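Local coordinates for protein CT296 (Chlamydia trachomatis, PDB 3QH6) that is of unknown function but structurally resembles Fe(II) 2-oxoglutarate-dependent enzymes, at residues 67-72 against 90-95; 99-104 against 132-137; 115-120 against 144-149. One frame throughout, in Å; residues are numbered along the deposited sequence. Where two conformers were deposited one is given.

Interaction 1 of 3, residues 67-72 against 90-95; sequences GVQMIV and VALVRD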
loop_
_atom_site.group_PDB
_atom_site.type_symbol
_atom_site.label_atom_id
_atom_site.label_comp_id
_atom_site.label_asym_id
_atom_site.label_seq_id
_atom_site.Cartn_x
_atom_site.Cartn_y
_atom_site.Cartn_z
ATOM N N GLY A 67 -7.941 -0.338 11.443
ATOM C CA GLY A 67 -7.815 -1.224 10.294
ATOM C C GLY A 67 -6.584 -0.954 9.441
ATOM O O GLY A 67 -6.090 -1.873 8.789
ATOM N N VAL A 68 -6.070 0.274 9.454
ATOM C CA VAL A 68 -4.907 0.572 8.627
ATOM C C VAL A 68 -3.699 -0.124 9.190
ATOM O O VAL A 68 -3.057 -0.873 8.496
ATOM C CB VAL A 68 -4.593 2.076 8.529
ATOM C CG1 VAL A 68 -3.360 2.271 7.608
ATOM C CG2 VAL A 68 -5.806 2.816 8.021
ATOM N N GLN A 69 -3.377 0.101 10.461
ATOM C CA GLN A 69 -2.173 -0.531 10.975
ATOM C C GLN A 69 -2.395 -2.020 11.041
ATOM O O GLN A 69 -1.456 -2.761 11.017
ATOM C CB GLN A 69 -1.765 0.003 12.362
ATOM C CG GLN A 69 -1.062 1.381 12.341
ATOM C CD GLN A 69 0.439 1.314 11.987
ATOM O OE1 GLN A 69 0.897 0.443 11.232
ATOM N NE2 GLN A 69 1.200 2.268 12.514
ATOM N N MET A 70 -3.634 -2.462 11.209
ATOM C CA MET A 70 -3.883 -3.916 11.287
ATOM C C MET A 70 -3.528 -4.586 9.968
ATOM O O MET A 70 -2.918 -5.646 9.954
ATOM C CB MET A 70 -5.318 -4.212 11.668
ATOM C CG MET A 70 -5.552 -4.059 13.167
ATOM S SD MET A 70 -7.302 -4.140 13.515
ATOM C CE MET A 70 -7.601 -5.889 13.143
ATOM N N ILE A 71 -3.886 -3.946 8.863
ATOM C CA ILE A 71 -3.499 -4.473 7.550
ATOM C C ILE A 71 -1.984 -4.411 7.389
ATOM O O ILE A 71 -1.363 -5.353 6.916
ATOM C CB ILE A 71 -4.193 -3.725 6.422
ATOM C CG1 ILE A 71 -5.670 -4.136 6.378
ATOM C CG2 ILE A 71 -3.500 -4.043 5.074
ATOM C CD1 ILE A 71 -6.423 -3.636 5.165
ATOM N N VAL A 72 -1.384 -3.297 7.791
ATOM C CA VAL A 72 0.072 -3.137 7.626
ATOM C C VAL A 72 0.769 -4.265 8.378
ATOM O O VAL A 72 1.657 -4.946 7.853
ATOM C CB VAL A 72 0.546 -1.768 8.193
ATOM C CG1 VAL A 72 2.060 -1.759 8.370
ATOM C CG2 VAL A 72 0.071 -0.645 7.310
ATOM N N VAL A 90 11.414 -0.341 8.794
ATOM C CA VAL A 90 10.661 0.840 8.454
ATOM C C VAL A 90 9.351 0.768 9.223
ATOM O O VAL A 90 8.980 -0.306 9.761
ATOM C CB VAL A 90 10.381 0.913 6.943
ATOM C CG1 VAL A 90 11.683 0.770 6.133
ATOM C CG2 VAL A 90 9.349 -0.144 6.543
ATOM N N ALA A 91 8.642 1.890 9.286
ATOM C CA ALA A 91 7.341 1.952 9.971
ATOM C C ALA A 91 6.422 2.895 9.223
ATOM O O ALA A 91 6.886 3.776 8.533
ATOM C CB ALA A 91 7.518 2.435 11.417
ATOM N N LEU A 92 5.116 2.708 9.358
ATOM C CA LEU A 92 4.150 3.602 8.735
ATOM C C LEU A 92 4.231 4.977 9.386
ATOM O O LEU A 92 4.123 5.075 10.604
ATOM C CB LEU A 92 2.736 3.022 8.891
ATOM C CG LEU A 92 1.625 3.846 8.254
ATOM C CD1 LEU A 92 1.690 3.755 6.759
ATOM C CD2 LEU A 92 0.233 3.369 8.745
ATOM N N VAL A 93 4.409 6.035 8.586
ATOM C CA VAL A 93 4.526 7.400 9.117
ATOM C C VAL A 93 3.412 8.319 8.591
ATOM O O VAL A 93 3.043 9.287 9.251
ATOM C CB VAL A 93 5.922 8.025 8.820
ATOM C CG1 VAL A 93 7.004 7.270 9.603
ATOM C CG2 VAL A 93 6.241 8.061 7.278
ATOM N N ARG A 94 2.885 8.031 7.406
ATOM C CA ARG A 94 1.847 8.885 6.819
ATOM C C ARG A 94 0.965 8.033 5.946
ATOM O O ARG A 94 1.414 6.998 5.450
ATOM C CB ARG A 94 2.487 9.977 5.934
ATOM C CG ARG A 94 3.241 11.046 6.734
ATOM C CD ARG A 94 3.865 12.106 5.781
ATOM N NE ARG A 94 4.959 11.553 4.993
ATOM C CZ ARG A 94 6.183 11.342 5.471
ATOM N NH1 ARG A 94 6.448 11.620 6.737
ATOM N NH2 ARG A 94 7.143 10.842 4.696
ATOM N N ASP A 95 -0.279 8.450 5.727
ATOM C CA ASP A 95 -1.091 7.764 4.728
ATOM C C ASP A 95 -2.091 8.725 4.064
ATOM O O ASP A 95 -2.262 9.853 4.502
ATOM C CB ASP A 95 -1.770 6.545 5.355
ATOM C CG ASP A 95 -2.957 6.906 6.182
ATOM O OD1 ASP A 95 -3.803 7.685 5.692
ATOM O OD2 ASP A 95 -3.034 6.407 7.319
HETATM O O HOH W 1 4.033 0.373 10.794
HETATM O O HOH W 2 4.031 3.272 12.750
#
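Helix-on-sheet packing joins residues 67-72, in helix 66-75, to residues 90-95, whose strand 91-98 forms one margin of the five-stranded antiparallel sheet. The segment axes lie 10.2 Å apart at closest approach, and their directions are 146° apart, so the helix runs roughly against the strand.

The apolar part of the contact gathers round one methyl of L92. With CG anti to the backbone N, L92 reaches toward the helix, and its CD2 meets V68 CG1 at 3.9 Å, the two side chains crossing at about a right angle. One helical turn later, V72 CG2 stands 4.3 Å from the same L92 CD2. V68 also touches L148 of the neighbouring strand, and V72 touches F150, so the helix spreads over both strands. The Q69 chain bends at chi2 (-81°), which lays its amide against the same methyl, with Q69 CD 3.8 Å from L92 CD2.

The hydrogen bonding between the segments is indirect: each end of the Q69 amide uses a water. One water donates to Q69 OE1 and accepts from L92 N; the other accepts from Q69 NE2 and donates to L92 O.

At the far end of the contact D95 meets V68 tip to tip. D95 OD2, which is hydrogen-bonded to H62 ND1, lies 4.2 Å from V68 CG1.

Interaction 2 of 3, residues 99-104 against 132-137; sequences QKQEEI and YPQDVF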
loop_
_atom_site.group_PDB
_atom_site.type_symbol
_atom_site.label_atom_id
_atom_site.label_comp_id
_atom_site.label_asym_id
_atom_site.label_seq_id
_atom_site.Cartn_x
_atom_site.Cartn_y
_atom_site.Cartn_z
ATOM N N GLN A 99 -9.182 8.813 -4.034
ATOM C CA GLN A 99 -10.150 8.387 -5.042
ATOM C C GLN A 99 -9.493 8.285 -6.447
ATOM O O GLN A 99 -9.902 7.478 -7.278
ATOM C CB GLN A 99 -11.331 9.375 -5.066
ATOM C CG GLN A 99 -12.083 9.446 -6.382
ATOM C CD GLN A 99 -12.537 8.085 -6.874
ATOM O OE1 GLN A 99 -13.087 7.287 -6.111
ATOM N NE2 GLN A 99 -12.296 7.807 -8.155
ATOM N N LYS A 100 -8.473 9.096 -6.697
ATOM C CA LYS A 100 -7.848 9.206 -8.030
ATOM C C LYS A 100 -6.325 9.150 -7.901
ATOM O O LYS A 100 -5.769 9.641 -6.913
ATOM C CB LYS A 100 -8.238 10.545 -8.665
ATOM C CG LYS A 100 -9.679 10.959 -8.415
ATOM C CD LYS A 100 -10.026 12.264 -9.114
ATOM C CE LYS A 100 -11.529 12.393 -9.326
ATOM N NZ LYS A 100 -12.049 11.352 -10.259
ATOM N N GLN A 101 -5.631 8.609 -8.900
ATOM C CA GLN A 101 -4.187 8.426 -8.754
ATOM C C GLN A 101 -3.435 9.756 -8.774
ATOM O O GLN A 101 -2.314 9.839 -8.277
ATOM C CB GLN A 101 -3.609 7.457 -9.791
ATOM C CG GLN A 101 -3.423 7.995 -11.184
ATOM C CD GLN A 101 -2.484 7.114 -11.993
ATOM O OE1 GLN A 101 -2.775 5.943 -12.240
ATOM N NE2 GLN A 101 -1.333 7.663 -12.375
ATOM N N GLU A 102 -4.066 10.791 -9.329
ATOM C CA GLU A 102 -3.463 12.105 -9.425
ATOM C C GLU A 102 -3.255 12.718 -8.045
ATOM O O GLU A 102 -2.525 13.707 -7.887
ATOM C CB GLU A 102 -4.363 13.021 -10.262
ATOM C CG GLU A 102 -4.382 12.693 -11.759
ATOM C CD GLU A 102 -5.250 11.481 -12.110
ATOM O OE1 GLU A 102 -6.116 11.086 -11.295
ATOM O OE2 GLU A 102 -5.063 10.917 -13.210
ATOM N N GLU A 103 -3.902 12.125 -7.044
ATOM C CA GLU A 103 -3.877 12.662 -5.683
ATOM C C GLU A 103 -2.622 12.188 -4.952
ATOM O O GLU A 103 -2.247 12.704 -3.890
ATOM C CB GLU A 103 -5.165 12.248 -4.951
ATOM C CG GLU A 103 -6.393 13.035 -5.442
ATOM C CD GLU A 103 -7.713 12.512 -4.905
ATOM O OE1 GLU A 103 -7.775 11.339 -4.473
ATOM O OE2 GLU A 103 -8.697 13.284 -4.920
ATOM N N ILE A 104 -1.944 11.225 -5.551
ATOM C CA ILE A 104 -0.742 10.647 -4.967
ATOM C C ILE A 104 0.438 11.496 -5.372
ATOM O O ILE A 104 0.947 11.367 -6.493
ATOM C CB ILE A 104 -0.509 9.223 -5.516
ATOM C CG1 ILE A 104 -1.758 8.368 -5.310
ATOM C CG2 ILE A 104 0.729 8.591 -4.873
ATOM C CD1 ILE A 104 -1.640 6.983 -5.929
ATOM N N TYR A 132 4.722 8.440 -7.889
ATOM C CA TYR A 132 3.881 7.328 -8.311
ATOM C C TYR A 132 4.168 7.005 -9.778
ATOM O O TYR A 132 4.179 7.916 -10.626
ATOM C CB TYR A 132 2.396 7.679 -8.117
ATOM C CG TYR A 132 1.482 6.499 -8.325
ATOM C CD1 TYR A 132 1.434 5.478 -7.380
ATOM C CD2 TYR A 132 0.655 6.408 -9.443
ATOM C CE1 TYR A 132 0.612 4.402 -7.550
ATOM C CE2 TYR A 132 -0.175 5.318 -9.623
ATOM C CZ TYR A 132 -0.184 4.319 -8.668
ATOM O OH TYR A 132 -0.995 3.225 -8.796
ATOM N N PRO A 133 4.412 5.715 -10.089
ATOM C CA PRO A 133 4.784 5.343 -11.464
ATOM C C PRO A 133 3.607 5.303 -12.404
ATOM O O PRO A 133 2.565 4.701 -12.106
ATOM C CB PRO A 133 5.382 3.940 -11.298
ATOM C CG PRO A 133 4.783 3.416 -10.103
ATOM C CD PRO A 133 4.577 4.578 -9.167
ATOM N N GLN A 134 3.795 5.921 -13.564
ATOM C CA GLN A 134 2.754 6.001 -14.570
ATOM C C GLN A 134 2.695 4.714 -15.388
ATOM O O GLN A 134 3.716 4.061 -15.633
ATOM C CB GLN A 134 2.991 7.223 -15.468
ATOM C CG GLN A 134 2.952 8.551 -14.709
ATOM C CD GLN A 134 1.629 8.782 -13.986
ATOM O OE1 GLN A 134 1.563 8.784 -12.751
ATOM N NE2 GLN A 134 0.570 8.979 -14.757
ATOM N N ASP A 135 1.482 4.345 -15.783
ATOM C CA ASP A 135 1.255 3.171 -16.615
ATOM C C ASP A 135 1.708 1.875 -15.946
ATOM O O ASP A 135 2.246 0.991 -16.610
ATOM C CB ASP A 135 1.956 3.329 -17.970
ATOM N N VAL A 136 1.504 1.770 -14.634
ATOM C CA VAL A 136 1.743 0.516 -13.921
ATOM C C VAL A 136 0.439 0.033 -13.267
ATOM O O VAL A 136 0.089 -1.141 -13.370
ATOM C CB VAL A 136 2.884 0.646 -12.864
ATOM C CG1 VAL A 136 2.995 -0.615 -12.024
ATOM C CG2 VAL A 136 4.217 0.929 -13.549
ATOM N N PHE A 137 -0.283 0.935 -12.594
ATOM C CA PHE A 137 -1.512 0.533 -11.906
ATOM C C PHE A 137 -2.542 1.653 -11.817
ATOM O O PHE A 137 -2.216 2.806 -11.509
ATOM C CB PHE A 137 -1.198 0.032 -10.482
ATOM C CG PHE A 137 -2.423 -0.461 -9.738
ATOM C CD1 PHE A 137 -2.982 -1.692 -10.039
ATOM C CD2 PHE A 137 -3.024 0.317 -8.755
ATOM C CE1 PHE A 137 -4.129 -2.141 -9.368
ATOM C CE2 PHE A 137 -4.179 -0.122 -8.082
ATOM C CZ PHE A 137 -4.726 -1.363 -8.394
HETATM O O HOH W 3 3.842 10.959 -6.873
#
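Two loops meet against the face of the antiparallel sheet that carries L114 and C116: residues 99-104, with a short 3-10 turn at 101-103, and the irregular segment 132-137. The Y132 ring lies at the centre of the contact, its CG anti to the backbone N (chi1 -171°).

I104 comes over one face of this ring. Its extended outer torsion (chi2 175°) sets CD1 above the ring centre in a CH-pi contact, 3.8 Å from the Y132 centroid and 14° off the normal. I104 CG2 packs further back, against Y132 CB at 3.8 Å.

Q101 approaches along the ring edge instead. Its side chain crosses Y132 at about a right angle and its amide plane is turned 87° from that of the ring, while Q101 CB sits 4.0 Å from Y132 CE2. Beyond the edge, the Q101 amide also nears Q134, whose chain is bent at chi2.

Outside the two segments, F128 meets Y132 edge-to-face. At the backbone of Y132, one water links the loops, accepting from Y132 N and donating to I104 O. At the tip of the side chain, Y132 OH donates to F137 O at 3.0 Å, reaching the oxygen from above the carbonyl plane.

Interaction 3 of 3, residues 115-120 against 144-149; sequences LCLSGE and TAIILR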
loop_
_atom_site.group_PDB
_atom_site.type_symbol
_atom_site.label_atom_id
_atom_site.label_comp_id
_atom_site.label_asym_id
_atom_site.label_seq_id
_atom_site.Cartn_x
_atom_site.Cartn_y
_atom_site.Cartn_z
ATOM N N LEU A 115 -2.273 0.512 -1.886
ATOM C CA LEU A 115 -3.109 -0.676 -1.753
ATOM C C LEU A 115 -4.503 -0.369 -2.256
ATOM O O LEU A 115 -5.139 0.550 -1.776
ATOM C CB LEU A 115 -3.136 -1.080 -0.289
ATOM C CG LEU A 115 -3.898 -2.334 0.112
ATOM C CD1 LEU A 115 -3.343 -3.611 -0.534
ATOM C CD2 LEU A 115 -3.790 -2.415 1.597
ATOM N N CYS A 116 -4.974 -1.108 -3.245
ATOM C CA CYS A 116 -6.312 -0.846 -3.780
ATOM C C CYS A 116 -7.376 -1.474 -2.836
ATOM O O CYS A 116 -7.213 -2.625 -2.392
ATOM C CB CYS A 116 -6.413 -1.359 -5.209
ATOM S SG CYS A 116 -8.038 -1.078 -5.927
ATOM N N LEU A 117 -8.424 -0.709 -2.496
ATOM C CA LEU A 117 -9.379 -1.099 -1.443
ATOM C C LEU A 117 -10.666 -1.703 -2.003
ATOM O O LEU A 117 -11.368 -2.420 -1.291
ATOM C CB LEU A 117 -9.747 0.096 -0.529
ATOM C CG LEU A 117 -8.626 0.676 0.343
ATOM C CD1 LEU A 117 -9.173 1.754 1.266
ATOM C CD2 LEU A 117 -7.930 -0.419 1.157
ATOM N N SER A 118 -10.991 -1.400 -3.259
ATOM C CA SER A 118 -12.266 -1.825 -3.815
ATOM C C SER A 118 -12.224 -2.052 -5.325
ATOM O O SER A 118 -11.250 -1.696 -6.006
ATOM C CB SER A 118 -13.342 -0.787 -3.489
ATOM O OG SER A 118 -13.116 0.413 -4.209
ATOM N N GLY A 119 -13.298 -2.654 -5.834
ATOM C CA GLY A 119 -13.444 -2.887 -7.255
ATOM C C GLY A 119 -12.721 -4.149 -7.674
ATOM O O GLY A 119 -12.312 -4.944 -6.836
ATOM N N GLU A 120 -12.536 -4.304 -8.979
ATOM C CA GLU A 120 -11.870 -5.469 -9.542
ATOM C C GLU A 120 -10.500 -5.741 -8.924
ATOM O O GLU A 120 -10.173 -6.888 -8.625
ATOM C CB GLU A 120 -11.730 -5.298 -11.051
ATOM C CG GLU A 120 -11.267 -6.543 -11.767
ATOM C CD GLU A 120 -11.419 -6.425 -13.268
ATOM O OE1 GLU A 120 -12.575 -6.489 -13.746
ATOM O OE2 GLU A 120 -10.390 -6.257 -13.965
ATOM N N THR A 144 -11.443 3.075 -4.712
ATOM C CA THR A 144 -10.480 3.899 -4.003
ATOM C C THR A 144 -9.243 3.098 -3.603
ATOM O O THR A 144 -9.172 1.884 -3.770
ATOM C CB THR A 144 -11.083 4.540 -2.717
ATOM O OG1 THR A 144 -11.268 3.531 -1.711
ATOM C CG2 THR A 144 -12.410 5.236 -3.010
ATOM N N ALA A 145 -8.258 3.798 -3.070
ATOM C CA ALA A 145 -7.023 3.167 -2.682
ATOM C C ALA A 145 -6.462 3.934 -1.507
ATOM O O ALA A 145 -6.913 5.043 -1.197
ATOM C CB ALA A 145 -6.039 3.163 -3.856
ATOM N N ILE A 146 -5.487 3.342 -0.836
ATOM C CA ILE A 146 -4.817 4.052 0.247
ATOM C C ILE A 146 -3.314 3.991 -0.002
ATOM O O ILE A 146 -2.776 2.944 -0.360
ATOM C CB ILE A 146 -5.215 3.504 1.658
ATOM C CG1 ILE A 146 -4.608 4.371 2.776
ATOM C CG2 ILE A 146 -4.833 2.002 1.866
ATOM C CD1 ILE A 146 -5.162 3.988 4.140
ATOM N N ILE A 147 -2.654 5.150 0.068
ATOM C CA ILE A 147 -1.220 5.182 -0.089
ATOM C C ILE A 147 -0.616 5.212 1.300
ATOM O O ILE A 147 -1.049 5.970 2.162
ATOM C CB ILE A 147 -0.739 6.395 -0.940
ATOM C CG1 ILE A 147 0.780 6.348 -1.073
ATOM C CG2 ILE A 147 -1.208 7.732 -0.357
ATOM C CD1 ILE A 147 1.242 5.441 -2.227
ATOM N N LEU A 148 0.367 4.350 1.509
ATOM C CA LEU A 148 0.977 4.149 2.817
ATOM C C LEU A 148 2.426 4.538 2.673
ATOM O O LEU A 148 3.090 4.038 1.781
ATOM C CB LEU A 148 0.906 2.657 3.180
ATOM C CG LEU A 148 -0.525 2.096 3.251
ATOM C CD1 LEU A 148 -0.485 0.570 3.312
ATOM C CD2 LEU A 148 -1.246 2.686 4.450
ATOM N N ARG A 149 2.920 5.417 3.537
ATOM C CA ARG A 149 4.287 5.868 3.436
ATOM C C ARG A 149 5.118 5.238 4.532
ATOM O O ARG A 149 4.825 5.428 5.709
ATOM C CB ARG A 149 4.348 7.405 3.575
ATOM C CG ARG A 149 3.367 8.181 2.705
ATOM C CD ARG A 149 3.641 7.951 1.208
ATOM N NE ARG A 149 2.875 8.917 0.419
ATOM C CZ ARG A 149 3.032 9.132 -0.872
ATOM N NH1 ARG A 149 3.945 8.449 -1.542
ATOM N NH2 ARG A 149 2.287 10.058 -1.490
#
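T144, just ahead of strand 145-151, is held to residues 115-120 through both its backbone N and its backbone O. Its N-H donates to S118 OG at 3.2 Å, a somewhat bent bond, and T144 O accepts from L117 N at 3.0 Å in the carbonyl plane, on a lone pair. The T144 hydroxyl turns to other partners: OG1 is hydrogen-bonded to E36 OE1 and W97 NE1. E36 OE1 also bonds S118 OG, so one carboxylate oxygen of helix 29-42 is shared by both side chains, whereas the buried S118 N has no partner in the model.

A145 pairs with C116 as a non-hydrogen-bonded antiparallel pair, the CA atoms 4.2 Å apart. Its methyl lies close to the backbone opposite, with A145 CB 3.5 Å from L115 O.

I146 faces L115 in a hydrogen-bonded pair. L115 N donates to I146 O in a nearly straight bond of 2.9 Å (176°), and I146 N returns one to L115 O at 3.0 Å. The I146 side chain has CG2 in the crowded position between N and the carbonyl carbon, from which it packs on L117 CD2 at 4.0 Å.

Farther along, L148 points to the helix-covered face, where it touches V68. This is the antiparallel pairing of adjacent inner strands, 111-116 and 145-151, in a helix-backed sheet consistent with the cupin-like core of Fe(II) 2-oxoglutarate-dependent enzymes.

Interactions 1 and 3 belong to the same sheet, since strand 145-151 lies between strands 91-98 and 111-116: V93 N and R94 O probably hydrogen-bond R149 O and R149 N. Interaction 3 is the most central and wholly buried, and rests mainly on direct backbone bonds. Interaction 1, at the sheet margin, combines buried methyl packing with a more accessible, water-bridged glutamine. Interaction 2 lies across the chain centre from interaction 1, their centres about 19 Å apart, and joins loops by packing round a single tyrosine ring, partly buried and partly at the surface. It meets interaction 3 where F137 CZ packs on C116 CB and I104 CG2 on I147 CD1, on the sheet face turned from helix 66-75.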